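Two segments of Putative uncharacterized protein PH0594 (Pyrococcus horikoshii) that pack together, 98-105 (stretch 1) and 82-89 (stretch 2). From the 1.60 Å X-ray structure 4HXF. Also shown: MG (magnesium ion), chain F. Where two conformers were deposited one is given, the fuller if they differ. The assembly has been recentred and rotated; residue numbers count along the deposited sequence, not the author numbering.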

# COMPACT_ATOMS: atom_id res chain seq x y z
N LYS A 98 4.54 16.52 -24.81
CA LYS A 98 3.34 15.72 -24.64
C LYS A 98 3.69 14.27 -24.83
O LYS A 98 4.59 13.94 -25.61
CB LYS A 98 2.28 16.24 -25.64
CG LYS A 98 2.61 16.11 -27.06
CD LYS A 98 1.41 16.34 -28.01
CE LYS A 98 1.67 15.86 -29.44
NZ LYS A 98 0.39 15.73 -30.22
N LYS A 99 2.96 13.42 -24.14
CA LYS A 99 3.04 11.98 -24.35
C LYS A 99 2.22 11.55 -25.59
O LYS A 99 1.10 11.99 -25.74
CB LYS A 99 2.53 11.24 -23.12
CG LYS A 99 2.87 9.74 -23.16
N VAL A 100 2.80 10.79 -26.50
CA VAL A 100 2.14 10.43 -27.78
C VAL A 100 1.71 9.00 -27.72
O VAL A 100 0.61 8.73 -28.26
CB VAL A 100 3.15 10.70 -28.92
CG1 VAL A 100 2.66 10.10 -30.22
CG2 VAL A 100 3.32 12.27 -29.05
N LEU A 101 2.49 8.09 -27.17
CA LEU A 101 2.09 6.68 -27.26
C LEU A 101 2.77 5.88 -26.17
O LEU A 101 3.97 6.05 -25.90
CB LEU A 101 2.51 6.12 -28.63
CG LEU A 101 1.83 4.79 -29.04
CD1 LEU A 101 0.33 4.97 -29.44
CD2 LEU A 101 2.62 4.19 -30.19
N GLU A 102 2.06 4.97 -25.54
CA GLU A 102 2.65 4.22 -24.43
C GLU A 102 2.84 2.94 -25.04
O GLU A 102 1.74 2.34 -25.12
CB GLU A 102 1.60 4.01 -23.28
CG GLU A 102 1.63 5.02 -22.17
CD GLU A 102 2.44 4.56 -20.96
OE1 GLU A 102 2.64 5.41 -20.06
OE2 GLU A 102 2.89 3.38 -20.91
N ALA A 103 4.16 2.55 -25.18
CA ALA A 103 5.00 1.76 -26.18
C ALA A 103 5.91 0.68 -25.54
O ALA A 103 7.17 0.66 -25.74
CB ALA A 103 5.96 2.66 -26.97
N LYS A 104 5.34 -0.21 -24.78
CA LYS A 104 6.07 -1.51 -24.53
C LYS A 104 6.60 -2.34 -25.79
O LYS A 104 5.97 -2.46 -26.87
CB LYS A 104 5.45 -2.33 -23.40
CG LYS A 104 4.89 -3.72 -23.56
CD LYS A 104 4.51 -4.06 -22.12
N ASN A 105 7.84 -2.73 -25.61
CA ASN A 105 8.63 -3.51 -26.54
C ASN A 105 8.95 -2.79 -27.82
O ASN A 105 9.02 -3.45 -28.88
CB ASN A 105 7.92 -4.81 -26.83
CG ASN A 105 7.73 -5.65 -25.56
OD1 ASN A 105 8.54 -5.58 -24.61
ND2 ASN A 105 6.68 -6.41 -25.54
MG MG F . -1.04 12.20 -25.60
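Stretch 2 (82-89) KKTAQIWV

A single carbonyl that accepts two backbone hydrogen bonds is the signature of a classic beta bulge, and Ile-87 O provides it here. Val-100 N approaches Ile-87 O at 2.8 Å, and Leu-101 N reaches the same Ile-87 O at 3.3 Å. Two residues of stretch 1 thus face one of stretch 2, and the register slips by one between Lys-99 and Leu-101. Val-100, the extra residue, departs from the usual extended backbone with phi/psi of -107/-40°, and its CA-to-CB bond points toward the other stretch.

Around this irregularity the pairing is ordinary. Strand 86-89 runs antiparallel to strand 98-102, with 144° between their N-to-C directions and a closest approach of 4.6 Å between their axes. At one end Lys-98 and Val-89 form a hydrogen-bonded pair: Lys-98 N donates to Val-89 O at 2.8 Å, and Val-89 N returns a bond to Lys-98 O at 3.0 Å. Lys-99 and Trp-88 follow as a non-hydrogen-bonded pair, their CA atoms 4.4 Å apart. Beyond the bulge, Ile-87 N donates to Leu-101 O at 2.8 Å, and Glu-102 lies opposite Gln-86 with a CA-CA distance of 4.2 Å. The ladder of hydrogen bonds outlasts the strands, for Ala-103 N still donates to Ala-85 O at 2.6 Å.

Side chains sort by face as in any sheet. Lys-99, Glu-102, Trp-88 and Gln-86 share one face. There Lys-99 CB sits over the face of the Trp-88 indole, 4.1 Å from the centroid of its six-membered ring and almost on the ring normal, a CH-pi contact made by the aliphatic part of the lysine. Gln-86 uses both ends of its amide: its NE2 donates to Glu-102 OE1 at 2.7 Å, while its OE1 accepts from Trp-88 NE1 at 2.9 Å, so one side chain links the partner strand to a neighbour on its own.

Lys-98, Leu-101, Val-89 and Ile-87 occupy the other face. Leu-101 CB lies 4.4 Å from Ile-87 CD1, and Ala-103 CB, from the loop beyond the strand, comes within 4.0 Å of Ile-87 CG1. Val-100 CG2 meets Val-89 CG2 at 3.7 Å, giving the bulge residue an apolar neighbour.

The backbone next to the bulge also serves a metal: Lys-99 O, which takes no hydrogen bond from stretch 2, binds the magnesium ion at 2.2 Å, with four waters and one ligand from elsewhere in the structure completing its shell.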

# COMPACT_ATOMS: atom_id res chain seq x y z
N LYS A 82 4.65 1.13 -14.56
CA LYS A 82 3.87 0.22 -15.40
C LYS A 82 4.67 -0.78 -16.29
O LYS A 82 4.07 -1.42 -17.16
CB LYS A 82 2.90 1.06 -16.28
N LYS A 83 5.98 -0.95 -16.06
CA LYS A 83 6.88 -1.63 -17.04
C LYS A 83 6.55 -1.27 -18.53
O LYS A 83 6.53 -2.15 -19.45
CB LYS A 83 6.90 -3.15 -16.81
N THR A 84 6.30 0.04 -18.77
CA THR A 84 5.97 0.52 -20.10
C THR A 84 6.81 1.74 -20.49
O THR A 84 6.87 2.76 -19.75
CB THR A 84 4.50 0.98 -20.28
N ALA A 85 7.23 1.65 -21.71
CA ALA A 85 7.89 2.74 -22.36
C ALA A 85 6.84 3.68 -22.94
O ALA A 85 5.77 3.29 -23.28
CB ALA A 85 8.74 2.19 -23.46
N GLN A 86 7.22 4.95 -23.03
CA GLN A 86 6.38 6.01 -23.51
C GLN A 86 7.15 6.77 -24.51
O GLN A 86 8.27 7.19 -24.23
CB GLN A 86 6.08 6.99 -22.44
CG GLN A 86 5.47 6.44 -21.23
CD GLN A 86 5.42 7.47 -20.10
OE1 GLN A 86 6.42 8.29 -19.80
NE2 GLN A 86 4.24 7.47 -19.43
N ILE A 87 6.55 7.08 -25.66
CA ILE A 87 7.10 8.01 -26.61
C ILE A 87 6.51 9.39 -26.39
O ILE A 87 5.29 9.56 -26.27
CB ILE A 87 6.78 7.60 -28.05
CG1 ILE A 87 7.34 6.17 -28.37
CG2 ILE A 87 7.23 8.64 -29.08
CD1 ILE A 87 6.77 5.63 -29.67
N TRP A 88 7.41 10.38 -26.27
CA TRP A 88 7.07 11.74 -26.06
C TRP A 88 7.60 12.60 -27.19
O TRP A 88 8.53 12.24 -27.86
CB TRP A 88 7.75 12.28 -24.80
CG TRP A 88 7.26 11.76 -23.52
CD1 TRP A 88 7.41 10.46 -23.01
CD2 TRP A 88 6.46 12.50 -22.50
NE1 TRP A 88 6.85 10.45 -21.75
CE2 TRP A 88 6.28 11.62 -21.43
CE3 TRP A 88 5.97 13.78 -22.40
CZ2 TRP A 88 5.58 12.01 -20.28
CZ3 TRP A 88 5.27 14.20 -21.29
CH2 TRP A 88 5.11 13.31 -20.20
N VAL A 89 6.95 13.75 -27.40
CA VAL A 89 7.41 14.80 -28.33
C VAL A 89 7.44 16.14 -27.59
O VAL A 89 6.48 16.51 -26.89
CB VAL A 89 6.50 14.92 -29.57
CG1 VAL A 89 6.84 16.11 -30.47
CG2 VAL A 89 6.46 13.64 -30.35
O HOH W 1 -1.12 10.11 -25.45
O HOH W 2 -0.95 14.24 -25.85
O HOH W 3 -0.94 12.43 -23.60
O HOH W 4 -3.13 12.09 -25.49